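Local coordinates for putative cytoplasmic protein (Salmonella typhimurium LT2, PDB 2Q02) that is of uncharacterised function but binds zinc in a xylose isomerase-like TIM barrel and may act as an isomerase, at residues E66-N71 with G98-V103; Y74-L79 with L104-D109. All coordinates share one frame; numbering follows the deposited sequence.

Contact 1 of 2, residues E66-N71 with G98-V103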
loop_
_atom_site.group_PDB
_atom_site.type_symbol
_atom_site.label_atom_id
_atom_site.label_comp_id
_atom_site.label_asym_id
_atom_site.label_seq_id
_atom_site.Cartn_x
_atom_site.Cartn_y
_atom_site.Cartn_z
ATOM N N GLU A 66 0.138 -14.300 -6.101
ATOM C CA GLU A 66 0.687 -13.183 -6.865
ATOM C C GLU A 66 1.278 -12.174 -5.893
ATOM O O GLU A 66 0.608 -11.730 -4.977
ATOM C CB GLU A 66 -0.408 -12.499 -7.699
ATOM C CG GLU A 66 -0.081 -11.047 -8.088
ATOM C CD GLU A 66 -0.976 -10.465 -9.200
ATOM O OE1 GLU A 66 -2.231 -10.580 -9.117
ATOM O OE2 GLU A 66 -0.405 -9.866 -10.154
ATOM N N ILE A 67 2.531 -11.791 -6.102
ATOM C CA ILE A 67 3.112 -10.685 -5.356
ATOM C C ILE A 67 2.702 -9.407 -6.079
ATOM O O ILE A 67 3.196 -9.126 -7.160
ATOM C CB ILE A 67 4.641 -10.803 -5.278
ATOM C CG1 ILE A 67 5.026 -12.085 -4.532
ATOM C CG2 ILE A 67 5.242 -9.539 -4.608
ATOM C CD1 ILE A 67 6.480 -12.447 -4.625
ATOM N N VAL A 68 1.790 -8.644 -5.496
ATOM C CA VAL A 68 1.173 -7.525 -6.196
ATOM C C VAL A 68 2.064 -6.300 -6.162
ATOM O O VAL A 68 2.244 -5.645 -7.187
ATOM C CB VAL A 68 -0.217 -7.148 -5.612
ATOM C CG1 VAL A 68 -0.792 -5.949 -6.349
ATOM C CG2 VAL A 68 -1.201 -8.360 -5.650
ATOM N N THR A 69 2.608 -5.959 -4.998
ATOM C CA THR A 69 3.564 -4.845 -4.954
ATOM C C THR A 69 4.738 -5.112 -4.059
ATOM O O THR A 69 4.742 -6.057 -3.266
ATOM C CB THR A 69 2.944 -3.490 -4.452
ATOM O OG1 THR A 69 2.957 -3.447 -3.020
ATOM C CG2 THR A 69 1.521 -3.298 -4.946
ATOM N N ILE A 70 5.725 -4.230 -4.207
ATOM C CA ILE A 70 6.741 -4.015 -3.198
ATOM C C ILE A 70 6.588 -2.614 -2.614
ATOM O O ILE A 70 6.351 -1.654 -3.328
ATOM C CB ILE A 70 8.135 -4.247 -3.795
ATOM C CG1 ILE A 70 8.284 -5.753 -4.089
ATOM C CG2 ILE A 70 9.222 -3.753 -2.842
ATOM C CD1 ILE A 70 9.537 -6.115 -4.809
ATOM N N ASN A 71 6.668 -2.529 -1.295
ATOM C CA ASN A 71 6.692 -1.262 -0.555
ATOM C C ASN A 71 8.086 -1.081 0.033
ATOM O O ASN A 71 8.513 -1.954 0.791
ATOM C CB ASN A 71 5.732 -1.296 0.644
ATOM C CG ASN A 71 4.280 -1.329 0.242
ATOM O OD1 ASN A 71 3.604 -0.299 0.313
ATOM N ND2 ASN A 71 3.778 -2.518 -0.175
ATOM N N GLY A 98 8.968 -11.229 -9.202
ATOM C CA GLY A 98 7.764 -11.244 -10.031
ATOM C C GLY A 98 6.680 -10.291 -9.535
ATOM O O GLY A 98 5.486 -10.506 -9.800
ATOM N N ALA A 99 7.087 -9.232 -8.829
ATOM C CA ALA A 99 6.145 -8.230 -8.353
ATOM C C ALA A 99 5.664 -7.346 -9.512
ATOM O O ALA A 99 6.441 -6.908 -10.373
ATOM C CB ALA A 99 6.756 -7.388 -7.270
ATOM N N ARG A 100 4.370 -7.089 -9.511
ATOM C CA ARG A 100 3.711 -6.328 -10.559
ATOM C C ARG A 100 4.035 -4.832 -10.461
ATOM O O ARG A 100 4.219 -4.152 -11.467
ATOM C CB ARG A 100 2.195 -6.514 -10.386
ATOM C CG ARG A 100 1.336 -5.858 -11.457
ATOM C CD ARG A 100 -0.088 -6.485 -11.462
ATOM N NE ARG A 100 -1.086 -5.670 -10.749
ATOM C CZ ARG A 100 -2.246 -6.128 -10.285
ATOM N NH1 ARG A 100 -2.597 -7.407 -10.407
ATOM N NH2 ARG A 100 -3.067 -5.295 -9.681
ATOM N N ALA A 101 4.079 -4.331 -9.234
ATOM C CA ALA A 101 4.171 -2.907 -9.005
ATOM C C ALA A 101 5.179 -2.594 -7.890
ATOM O O ALA A 101 5.490 -3.456 -7.029
ATOM C CB ALA A 101 2.780 -2.353 -8.635
ATOM N N LEU A 102 5.689 -1.361 -7.922
ATOM C CA LEU A 102 6.477 -0.829 -6.820
ATOM C C LEU A 102 5.816 0.470 -6.356
ATOM O O LEU A 102 5.384 1.322 -7.166
ATOM C CB LEU A 102 7.938 -0.613 -7.220
ATOM C CG LEU A 102 8.916 0.141 -6.311
ATOM C CD1 LEU A 102 9.202 -0.641 -5.054
ATOM C CD2 LEU A 102 10.195 0.406 -7.045
ATOM N N VAL A 103 5.733 0.605 -5.033
ATOM C CA VAL A 103 5.072 1.746 -4.410
ATOM C C VAL A 103 6.028 2.913 -4.212
ATOM O O VAL A 103 7.174 2.732 -3.788
ATOM C CB VAL A 103 4.489 1.353 -3.032
ATOM C CG1 VAL A 103 3.894 2.572 -2.329
ATOM C CG2 VAL A 103 3.449 0.271 -3.179
#

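Contact 2 of 2, residues Y74-L79 with L104-D109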
loop_
_atom_site.group_PDB
_atom_site.type_symbol
_atom_site.label_atom_id
_atom_site.label_comp_id
_atom_site.label_asym_id
_atom_site.label_seq_id
_atom_site.Cartn_x
_atom_site.Cartn_y
_atom_site.Cartn_z
ATOM N N TYR A 74 11.184 5.644 -0.971
ATOM C CA TYR A 74 11.026 6.915 -0.245
ATOM C C TYR A 74 12.344 7.709 -0.242
ATOM O O TYR A 74 13.404 7.117 -0.064
ATOM C CB TYR A 74 10.522 6.676 1.201
ATOM C CG TYR A 74 10.488 7.953 2.056
ATOM C CD1 TYR A 74 9.368 8.780 2.047
ATOM C CD2 TYR A 74 11.582 8.339 2.836
ATOM C CE1 TYR A 74 9.324 9.950 2.777
ATOM C CE2 TYR A 74 11.552 9.519 3.561
ATOM C CZ TYR A 74 10.408 10.323 3.518
ATOM O OH TYR A 74 10.312 11.502 4.212
ATOM N N PRO A 75 12.295 9.044 -0.486
ATOM C CA PRO A 75 11.208 9.881 -1.026
ATOM C C PRO A 75 11.281 10.004 -2.551
ATOM O O PRO A 75 12.245 10.543 -3.083
ATOM C CB PRO A 75 11.440 11.233 -0.334
ATOM C CG PRO A 75 12.933 11.293 -0.103
ATOM C CD PRO A 75 13.471 9.871 -0.148
ATOM N N PHE A 76 10.253 9.527 -3.246
ATOM C CA PHE A 76 10.276 9.490 -4.735
ATOM C C PHE A 76 10.383 10.886 -5.318
ATOM O O PHE A 76 10.851 11.118 -6.432
ATOM C CB PHE A 76 9.035 8.762 -5.302
ATOM C CG PHE A 76 7.821 9.641 -5.502
ATOM C CD1 PHE A 76 7.622 10.310 -6.698
ATOM C CD2 PHE A 76 6.842 9.739 -4.511
ATOM C CE1 PHE A 76 6.477 11.096 -6.896
ATOM C CE2 PHE A 76 5.692 10.511 -4.698
ATOM C CZ PHE A 76 5.520 11.196 -5.896
ATOM N N ASN A 77 9.934 11.775 -4.475
ATOM C CA ASN A 77 9.680 13.162 -4.703
ATOM C C ASN A 77 10.951 14.034 -4.737
ATOM O O ASN A 77 10.929 15.150 -5.216
ATOM C CB ASN A 77 8.830 13.561 -3.457
ATOM C CG ASN A 77 7.676 14.374 -3.804
ATOM O OD1 ASN A 77 7.474 14.719 -4.970
ATOM N ND2 ASN A 77 6.897 14.715 -2.814
ATOM N N GLN A 78 12.026 13.517 -4.143
ATOM C CA GLN A 78 13.301 14.222 -3.954
ATOM C C GLN A 78 14.384 13.341 -4.561
ATOM O O GLN A 78 15.204 12.725 -3.863
ATOM C CB GLN A 78 13.543 14.446 -2.464
ATOM C CG GLN A 78 14.882 15.088 -2.109
ATOM C CD GLN A 78 14.794 15.900 -0.835
ATOM O OE1 GLN A 78 15.328 15.490 0.213
ATOM N NE2 GLN A 78 14.075 17.053 -0.901
ATOM N N LEU A 79 14.362 13.286 -5.886
ATOM C CA LEU A 79 15.021 12.230 -6.643
ATOM C C LEU A 79 16.512 12.535 -6.916
ATOM O O LEU A 79 16.917 12.810 -8.055
ATOM C CB LEU A 79 14.226 12.002 -7.947
ATOM C CG LEU A 79 14.283 10.678 -8.711
ATOM C CD1 LEU A 79 13.833 9.513 -7.838
ATOM C CD2 LEU A 79 13.416 10.771 -9.977
ATOM N N LEU A 104 5.525 4.116 -4.474
ATOM C CA LEU A 104 6.302 5.365 -4.357
ATOM C C LEU A 104 5.684 6.294 -3.293
ATOM O O LEU A 104 4.479 6.599 -3.329
ATOM C CB LEU A 104 6.321 6.091 -5.701
ATOM C CG LEU A 104 6.953 5.320 -6.863
ATOM C CD1 LEU A 104 6.527 5.889 -8.194
ATOM C CD2 LEU A 104 8.473 5.332 -6.781
ATOM N N CYS A 105 6.507 6.728 -2.343
ATOM C CA CYS A 105 6.042 7.577 -1.261
ATOM C C CYS A 105 6.724 8.925 -1.293
ATOM O O CYS A 105 7.954 8.988 -1.448
ATOM C CB CYS A 105 6.346 6.933 0.097
ATOM S SG CYS A 105 5.296 5.511 0.470
ATOM N N PRO A 106 5.949 10.007 -1.061
ATOM C CA PRO A 106 6.471 11.373 -1.169
ATOM C C PRO A 106 7.276 11.768 0.043
ATOM O O PRO A 106 7.104 11.189 1.104
ATOM C CB PRO A 106 5.203 12.238 -1.208
ATOM C CG PRO A 106 4.223 11.472 -0.324
ATOM C CD PRO A 106 4.536 9.997 -0.620
ATOM N N LEU A 107 8.127 12.771 -0.120
ATOM C CA LEU A 107 8.863 13.358 0.998
ATOM C C LEU A 107 7.887 13.758 2.110
ATOM O O LEU A 107 6.795 14.265 1.848
ATOM C CB LEU A 107 9.704 14.569 0.557
ATOM C CG LEU A 107 10.582 15.217 1.638
ATOM C CD1 LEU A 107 11.803 14.344 1.974
ATOM C CD2 LEU A 107 11.033 16.611 1.246
ATOM N N ASN A 108 8.289 13.516 3.351
ATOM C CA ASN A 108 7.385 13.694 4.492
ATOM C C ASN A 108 8.190 14.215 5.676
ATOM O O ASN A 108 8.248 13.602 6.727
ATOM C CB ASN A 108 6.615 12.384 4.784
ATOM C CG ASN A 108 5.596 12.506 5.925
ATOM O OD1 ASN A 108 4.718 13.353 5.913
ATOM N ND2 ASN A 108 5.707 11.615 6.902
ATOM N N ASP A 109 8.853 15.347 5.472
ATOM C CA ASP A 109 9.689 15.959 6.520
ATOM C C ASP A 109 9.329 17.440 6.790
ATOM O O ASP A 109 10.101 18.182 7.417
ATOM C CB ASP A 109 11.197 15.832 6.196
ATOM C CG ASP A 109 11.653 16.749 5.049
ATOM O OD1 ASP A 109 10.832 17.538 4.531
ATOM O OD2 ASP A 109 12.843 16.660 4.666
HETATM O O HOH W 1 14.276 17.693 2.541
#

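Contact 1 of 2, residues E66-N71 with G98-V103
Thr-69 and Ala-101 pair as parallel neighbours in the barrel sheet, at the seam of the beta-alpha-beta unit formed by strand 66-73, helix 81-97 and strand 101-104. Toward the C-terminal end the backbone bonds are short: Ile-70 N donates to Ala-101 O and Val-103 N to Ile-70 O, each at 2.9 Å. Farther back the pairing is weak, with Arg-100 N to Ile-67 O at 3.3 Å and a bent bond from Ala-101 N to Val-68 O.

Side-chain contacts divide between the two faces. On the helix side, Ala-99 CB touches both isoleucines, 3.7 Å from Ile-67 CG2 and 3.9 Å from Ile-70 CG1, while Ile-70 CG2 meets Leu-102 CD1; Ala-94 and Leu-90 of helix 81-97 pack onto this layer. Inside the barrel, Thr-69 CG2 touches Ala-101 CB, and the Val-103 CG2 methyl lies against the amide oxygen of Asn-71, 3.5 Å from OD1.

Charge enters at the start of the strands. The Arg-100 chain bends at chi3 (100°), turning before the guanidinium that meets Glu-66. Arg-100 NH1 makes a salt bridge to Glu-66 OE2 at 3.3 Å, whose hydrogen bond is bent and weak, the carboxylate and guanidinium planes standing 76° apart, and Val-68 CG1 lies over one guanidinium face toward its rim.

Thr-69 OG1 and Asn-71 ND2 both bond to Glu-37 OE2 on strand 35-39. That shared carboxylate oxygen ties the inward-facing polar groups together and probably helps orient the Asn-71 amide, whose side chain lies about 5 Å from the bound zinc.

Contact 2 of 2, residues Y74-L79 with L104-D109
Tyr-74 holds CG anti to its backbone N (chi1 174°), and its ring lies against the 104-109 backbone; Phe-76 instead has CG between backbone N and carbonyl carbon (chi1 87°), which starts its ring toward Leu-104 and Cys-105. Both belong to a beta-alpha loop of the TIM barrel, the one after strand 66-73, and they meet the corresponding loop after strand 101-104.

The tyrosine hydroxyl accepts a 3.0 Å hydrogen bond from Asn-108 N. Pro-106 O approaches the same ring at its edge, near the plane, 3.0 Å from CE1. CB of Pro-75, the residue joined to Tyr-74 by a cis peptide bond, lies over the centre of one ring face. Pro-75 also lies side by side with Leu-107, CG to CD1 at 3.9 Å.

A type I turn from Pro-75 to Gln-78 follows. At its second residue, Phe-76 N donates to Cys-105 O (3.0 Å, 163° at the hydrogen). The Phe-76 ring has the carbonyl carbon of Cys-105 in plane at its edge and sets CE2 against Pro-106 CB; its CB meets Leu-104 CD2, the two side chains crossing at about a right angle. Ile-122 and Leu-125 of helix 115-130 also pack on Phe-76.

Asn-77 brings ND2 to 3.4 Å from Pro-106 CB, while its OD1 is hydrogen-bonded to Thr-118. At the outer end, Gln-78 NE2 rests near Leu-107 CD2. A water there donates to Asp-109 OD2 at 2.8 Å and, weakly, to Gln-78 OE1.

How the contacts relate
Contact 2 takes up the chain where contact 1 leaves it: Val-103 is followed directly by Leu-104, and Asn-71 is separated from Tyr-74 by two residues. The same pair of neighbouring barrel strands thus continues into the same pair of loops, although the two centres lie 18 Å apart. Both approach the zinc site of Glu-139, Asp-170, His-197 and Glu-245. From contact 1, Asn-71 comes about 4 Å from His-197, side chain to side chain, and Val-103 about as near to Glu-139. From contact 2, the side chain of Cys-105 is also about 4 Å from that of Glu-139, and about 7 Å from the metal.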